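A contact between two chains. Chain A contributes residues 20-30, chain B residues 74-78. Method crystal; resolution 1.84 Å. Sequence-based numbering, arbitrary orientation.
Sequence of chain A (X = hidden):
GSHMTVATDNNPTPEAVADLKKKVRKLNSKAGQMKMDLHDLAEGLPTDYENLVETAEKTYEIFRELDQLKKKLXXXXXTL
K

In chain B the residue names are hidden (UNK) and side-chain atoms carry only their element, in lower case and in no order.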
ATOM      1  N   LEU A  20     -20.659  10.564  -3.296  1.00 51.03           N
ATOM      2  CA  LEU A  20     -20.210   9.628  -2.306  1.00 49.88           C
ATOM      3  C   LEU A  20     -19.019   8.818  -2.817  1.00 48.72           C
ATOM      4  O   LEU A  20     -18.117   8.517  -2.045  1.00 47.94           O
ATOM      5  CB  LEU A  20     -21.344   8.655  -2.003  1.00 50.23           C
ATOM      6  CG  LEU A  20     -22.148   8.769  -0.721  1.00 50.55           C
ATOM      7  CD1 LEU A  20     -23.266   7.770  -0.788  1.00 50.83           C
ATOM      8  CD2 LEU A  20     -21.259   8.468   0.442  1.00 50.12           C
ATOM      9  N   LYS A  21     -19.032   8.471  -4.111  1.00 47.21           N
ATOM     10  CA  LYS A  21     -18.017   7.573  -4.691  1.00 46.01           C
ATOM     11  C   LYS A  21     -16.577   8.050  -4.492  1.00 44.70           C
ATOM     12  O   LYS A  21     -15.688   7.246  -4.193  1.00 43.48           O
ATOM     13  CB  LYS A  21     -18.296   7.305  -6.175  1.00 46.10           C
ATOM     14  CG  LYS A  21     -19.187   6.100  -6.422  1.00 46.00           C
ATOM     15  CD  LYS A  21     -19.492   5.917  -7.902  1.00 47.36           C
ATOM     16  CE  LYS A  21     -18.308   5.308  -8.660  1.00 49.01           C
ATOM     17  NZ  LYS A  21     -18.296   5.743 -10.092  1.00 50.64           N
ATOM     18  N   LYS A  22     -16.365   9.357  -4.657  1.00 43.01           N
ATOM     19  CA  LYS A  22     -15.061   9.966  -4.451  1.00 41.98           C
ATOM     20  C   LYS A  22     -14.728   9.930  -2.968  1.00 40.73           C
ATOM     21  O   LYS A  22     -13.572   9.751  -2.593  1.00 40.41           O
ATOM     22  CB  LYS A  22     -15.060  11.412  -4.951  1.00 41.86           C
ATOM     23  CG  LYS A  22     -13.726  12.160  -4.761  1.00 42.63           C
ATOM     24  CD  LYS A  22     -13.876  13.667  -4.975  1.00 42.27           C
ATOM     25  CE  LYS A  22     -14.971  14.264  -4.091  1.00 42.74           C
ATOM     26  NZ  LYS A  22     -14.826  15.743  -3.989  1.00 43.95           N
ATOM     27  N   LYS A  23     -15.752  10.124  -2.140  1.00 39.73           N
ATOM     28  CA  LYS A  23     -15.592  10.126  -0.696  1.00 38.97           C
ATOM     29  C   LYS A  23     -15.269   8.732  -0.153  1.00 37.30           C
ATOM     30  O   LYS A  23     -14.457   8.608   0.755  1.00 37.44           O
ATOM     31  CB  LYS A  23     -16.828  10.715  -0.015  1.00 39.35           C
ATOM     32  CG  LYS A  23     -16.970  12.231  -0.235  1.00 41.29           C
ATOM     33  CD  LYS A  23     -17.956  12.858   0.752  1.00 44.72           C
ATOM     34  CE  LYS A  23     -19.373  12.900   0.190  1.00 45.80           C
ATOM     35  NZ  LYS A  23     -20.359  13.263   1.252  1.00 47.39           N
ATOM     36  N   VAL A  24     -15.894   7.706  -0.723  1.00 36.15           N
ATOM     37  CA  VAL A  24     -15.589   6.305  -0.403  1.00 35.37           C
ATOM     38  C   VAL A  24     -14.185   5.938  -0.904  1.00 34.78           C
ATOM     39  O   VAL A  24     -13.425   5.271  -0.219  1.00 34.14           O
ATOM     40  CB  VAL A  24     -16.675   5.362  -0.982  1.00 36.07           C
ATOM     41  CG1 VAL A  24     -16.244   3.896  -0.965  1.00 34.34           C
ATOM     42  CG2 VAL A  24     -17.978   5.550  -0.223  1.00 34.88           C
ATOM     43  N   ARG A  25     -13.850   6.402  -2.103  1.00 34.98           N
ATOM     44  CA  ARG A  25     -12.530   6.200  -2.672  1.00 34.05           C
ATOM     45  C   ARG A  25     -11.460   6.763  -1.745  1.00 33.05           C
ATOM     46  O   ARG A  25     -10.470   6.087  -1.443  1.00 31.68           O
ATOM     47  CB  ARG A  25     -12.478   6.844  -4.057  1.00 35.33           C
ATOM     48  CG  ARG A  25     -11.225   6.562  -4.829  1.00 37.00           C
ATOM     49  CD  ARG A  25     -11.461   6.827  -6.298  1.00 38.50           C
ATOM     50  NE  ARG A  25     -11.500   8.252  -6.608  1.00 39.78           N
ATOM     51  CZ  ARG A  25     -10.421   9.028  -6.670  1.00 41.42           C
ATOM     52  NH1 ARG A  25      -9.221   8.512  -6.406  1.00 40.52           N
ATOM     53  NH2 ARG A  25     -10.539  10.320  -6.973  1.00 41.99           N
ATOM     54  N   LYS A  26     -11.677   7.984  -1.261  1.00 32.33           N
ATOM     55  CA  LYS A  26     -10.735   8.645  -0.366  1.00 31.73           C
ATOM     56  C   LYS A  26     -10.524   7.900   0.959  1.00 30.48           C
ATOM     57  O   LYS A  26      -9.389   7.717   1.403  1.00 28.91           O
ATOM     58  CB  LYS A  26     -11.187  10.071  -0.092  1.00 33.18           C
ATOM     59  CG  LYS A  26     -10.150  10.911   0.606  1.00 35.38           C
ATOM     60  CD  LYS A  26     -10.524  12.390   0.542  1.00 39.41           C
ATOM     61  CE  LYS A  26      -9.326  13.280   0.824  1.00 41.80           C
ATOM     62  NZ  LYS A  26      -8.728  13.848  -0.436  1.00 42.18           N
ATOM     63  N   LEU A  27     -11.623   7.510   1.602  1.00 29.35           N
ATOM     64  CA  LEU A  27     -11.542   6.669   2.788  1.00 29.17           C
ATOM     65  C   LEU A  27     -10.906   5.312   2.511  1.00 28.27           C
ATOM     66  O   LEU A  27     -10.139   4.792   3.333  1.00 28.65           O
ATOM     67  CB  LEU A  27     -12.934   6.456   3.373  1.00 28.80           C
ATOM     68  CG  LEU A  27     -13.460   7.603   4.228  1.00 29.66           C
ATOM     69  CD1 LEU A  27     -14.900   7.323   4.634  1.00 30.84           C
ATOM     70  CD2 LEU A  27     -12.567   7.755   5.447  1.00 32.60           C
ATOM     71  N   ASN A  28     -11.245   4.722   1.375  1.00 27.70           N
ATOM     72  CA  ASN A  28     -10.629   3.449   0.967  1.00 28.29           C
ATOM     73  C   ASN A  28      -9.124   3.549   1.023  1.00 27.12           C
ATOM     74  O   ASN A  28      -8.463   2.670   1.560  1.00 25.16           O
ATOM     75  CB  ASN A  28     -11.044   3.085  -0.447  1.00 29.10           C
ATOM     76  CG  ASN A  28     -11.494   1.653  -0.566  1.00 34.27           C
ATOM     77  OD1 ASN A  28     -10.841   0.835  -1.242  1.00 40.53           O
ATOM     78  ND2 ASN A  28     -12.591   1.320   0.099  1.00 34.01           N
ATOM     79  N   SER A  29      -8.590   4.621   0.434  1.00 26.71           N
ATOM     80  CA  SER A  29      -7.158   4.865   0.470  1.00 26.94           C
ATOM     81  C   SER A  29      -6.597   5.099   1.866  1.00 25.53           C
ATOM     82  O   SER A  29      -5.574   4.497   2.210  1.00 25.82           O
ATOM     83  CB  SER A  29      -6.744   5.985  -0.504  1.00 27.09           C
ATOM     84  OG  SER A  29      -7.085   5.581  -1.817  1.00 29.66           O
ATOM     85  N   LYS A  30      -7.255   5.951   2.658  1.00 25.07           N
ATOM     86  CA  LYS A  30      -6.860   6.213   4.035  1.00 24.96           C
ATOM     87  C   LYS A  30      -6.853   4.886   4.834  1.00 24.04           C
ATOM     88  O   LYS A  30      -5.954   4.636   5.613  1.00 23.83           O
ATOM     89  CB  LYS A  30      -7.823   7.216   4.683  1.00 25.37           C
ATOM     90  CG  LYS A  30      -7.530   7.550   6.139  1.00 30.62           C
ATOM     91  CD  LYS A  30      -6.475   8.628   6.301  1.00 37.47           C
ATOM     92  CE  LYS A  30      -5.953   8.678   7.743  1.00 38.73           C
ATOM     93  NZ  LYS A  30      -4.577   9.311   7.777  1.00 40.95           N
TER
ATOM     94  N   UNK B  74      -6.293  -1.004  -7.897  1.00 30.11           N
ATOM     95  CA  UNK B  74      -7.540  -1.686  -7.543  1.00 32.27           C
ATOM     96  C   UNK B  74      -8.621  -0.689  -7.151  1.00 32.45           C
ATOM     97  O   UNK B  74      -9.747  -0.752  -7.665  1.00 32.77           O
ATOM     98  o   UNK B  74      -6.887  -4.466  -8.035  1.00 43.20           O
ATOM     99  c   UNK B  74      -7.328  -2.723  -6.440  1.00 32.96           C
ATOM    100  n   UNK B  74      -5.715  -4.504  -6.100  1.00 39.47           N
ATOM    101  c   UNK B  74      -6.623  -3.971  -6.929  1.00 36.65           C
ATOM    102  N   UNK B  75      -8.269   0.258  -6.281  1.00 32.87           N
ATOM    103  CA  UNK B  75      -9.214   1.299  -5.851  1.00 33.70           C
ATOM    104  C   UNK B  75      -9.711   2.131  -7.036  1.00 34.43           C
ATOM    105  O   UNK B  75     -10.917   2.388  -7.147  1.00 35.13           O
ATOM    106  c   UNK B  75      -9.364   3.539  -4.645  1.00 33.64           C
ATOM    107  c   UNK B  75      -7.641   1.966  -2.367  1.00 33.94           C
ATOM    108  c   UNK B  75      -8.623   2.204  -4.740  1.00 33.20           C
ATOM    109  c   UNK B  75      -8.702   1.496  -3.378  1.00 34.14           C
ATOM    110  N   UNK B  76      -8.799   2.525  -7.926  1.00 34.63           N
ATOM    111  CA  UNK B  76      -9.150   3.322  -9.104  1.00 35.99           C
ATOM    112  C   UNK B  76     -10.136   2.591 -10.009  1.00 38.52           C
ATOM    113  O   UNK B  76     -11.207   3.130 -10.357  1.00 39.25           O
ATOM    114  n   UNK B  76      -6.426   6.521  -8.030  1.00 29.47           N
ATOM    115  c   UNK B  76      -6.152   5.629 -10.068  1.00 28.77           C
ATOM    116  c   UNK B  76      -5.709   6.642  -9.188  1.00 27.58           C
ATOM    117  c   UNK B  76      -7.894   3.678  -9.902  1.00 33.36           C
ATOM    118  c   UNK B  76      -7.280   5.437  -8.138  1.00 28.27           C
ATOM    119  c   UNK B  76      -4.741   7.580  -9.556  1.00 28.58           C
ATOM    120  c   UNK B  76      -5.590   5.549 -11.351  1.00 29.81           C
ATOM    121  c   UNK B  76      -4.619   6.467 -11.709  1.00 29.19           C
ATOM    122  c   UNK B  76      -7.157   4.872  -9.373  1.00 31.54           C
ATOM    123  c   UNK B  76      -4.206   7.480 -10.813  1.00 28.83           C
ATOM    124  N   UNK B  77      -9.762   1.365 -10.381  1.00 40.91           N
ATOM    125  CA  UNK B  77     -10.567   0.511 -11.248  1.00 43.34           C
ATOM    126  C   UNK B  77     -11.983   0.364 -10.706  1.00 44.97           C
ATOM    127  O   UNK B  77     -12.949   0.435 -11.474  1.00 45.39           O
ATOM    128  c   UNK B  77      -8.142  -2.141 -12.782  1.00 44.08           C
ATOM    129  o   UNK B  77      -7.359  -2.177 -13.750  1.00 46.56           O
ATOM    130  c   UNK B  77      -8.673  -0.789 -12.364  1.00 43.41           C
ATOM    131  o   UNK B  77      -8.490  -3.168 -12.162  1.00 44.64           O
ATOM    132  c   UNK B  77      -9.892  -0.853 -11.434  1.00 42.80           C
ATOM    133  N   UNK B  78     -12.065   0.135  -9.390  1.00 46.62           N
ATOM    134  CA  UNK B  78     -13.255   0.305  -8.525  1.00 48.13           C
ATOM    135  C   UNK B  78     -14.394  -0.708  -8.629  1.00 48.93           C
ATOM    136  O   UNK B  78     -14.488  -1.634  -7.804  1.00 49.89           O
ATOM    137  c   UNK B  78     -14.677   2.215  -9.667  1.00 49.06           C
ATOM    138  c   UNK B  78     -13.779   1.763  -8.506  1.00 48.24           C
ATOM    139  o   UNK B  78     -15.517   4.244 -10.613  1.00 49.91           O
ATOM    140  o   UNK B  78     -14.861   4.314  -8.507  1.00 49.28           O
ATOM    141  c   UNK B  78     -15.042   3.697  -9.587  1.00 49.05           C
TER

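Position 74 of chain B carries four side-chain atoms: two carbons in sequence, the second bearing one oxygen and one nitrogen. A short chain ending in a planar group with both elements is a carboxamide, and with only one carbon before it the residue is Asn B74. Its side chain is out of reach of the stretch of chain A and takes no part in the contact. Its backbone does structural work, since O of Asn B74 accepts a hydrogen bond of 3.0 Å from the backbone N of position 78. An exposed helical site of this kind suits a polar amide.

Position 75 has four carbons and no heteroatom, and these carbons lie close to Arg A25, Asn A28 and Ser A29. The side chain forks at its first carbon, and one arm is two carbons long, so the branching is at CB and the residue is Ile B75. Its CA-to-CB bond points toward chain A. CA of Ile B75 lies 6.7 Å from CA of Arg A25, the closest pair of CA atoms across the two stretches. CG2 of Ile B75 packs 3.6 Å from CG of Arg A25, in the aliphatic part of that long side chain. The other arm reaches further along the helix: CG1 of Ile B75 lies 3.1 Å from OD1 of Asn A28, and its CD1 lies 3.7 Å from OG of Ser A29. A branched aliphatic residue suits this place because it offers carbon surface to three neighbours at once, although two of them meet it with polar atoms and gain no hydrogen bond from it.

At position 76 a single carbon leads into fused five- and six-membered rings made of eight carbons and one nitrogen, the nitrogen lying near NH1 of Arg A25. This is an indole, and the residue is Trp B76. The CA-to-CB bond points sideways, but the end of the side chain comes nearer, bringing NE1 of Trp B76 to 3.8 Å from NH1 of Arg A25. The two planar groups meet obliquely. The broad ring lets a residue that starts out sideways still cover part of the arginine.

Position 77 shows three carbons, the third carrying two oxygens: a carboxylate on a two-carbon arm, hence Glu B77. It is out of reach of the chain A stretch, and its charged end suits an exposed site.

Position 78 has the same set, three carbons with two oxygens on the last, and one oxygen lies close to NZ of Lys A21; it is Glu B78. Here the CA-to-CB bond points toward chain A, and the side chain is extended at chi2 (-176°). NZ of Lys A21 donates a hydrogen bond of 3.2 Å to OE1 of Glu B78, within a salt bridge.

The contact therefore combines packing with one ionic link. Ile B75 gives up the most surface, 93 Å² of the 323 Å² buried in all; Trp B76 adds to the cover of Arg A25. Lys A21, one helical turn before Arg A25, ties the chains together through Glu B78.

Chain B (74-78) NIWEE
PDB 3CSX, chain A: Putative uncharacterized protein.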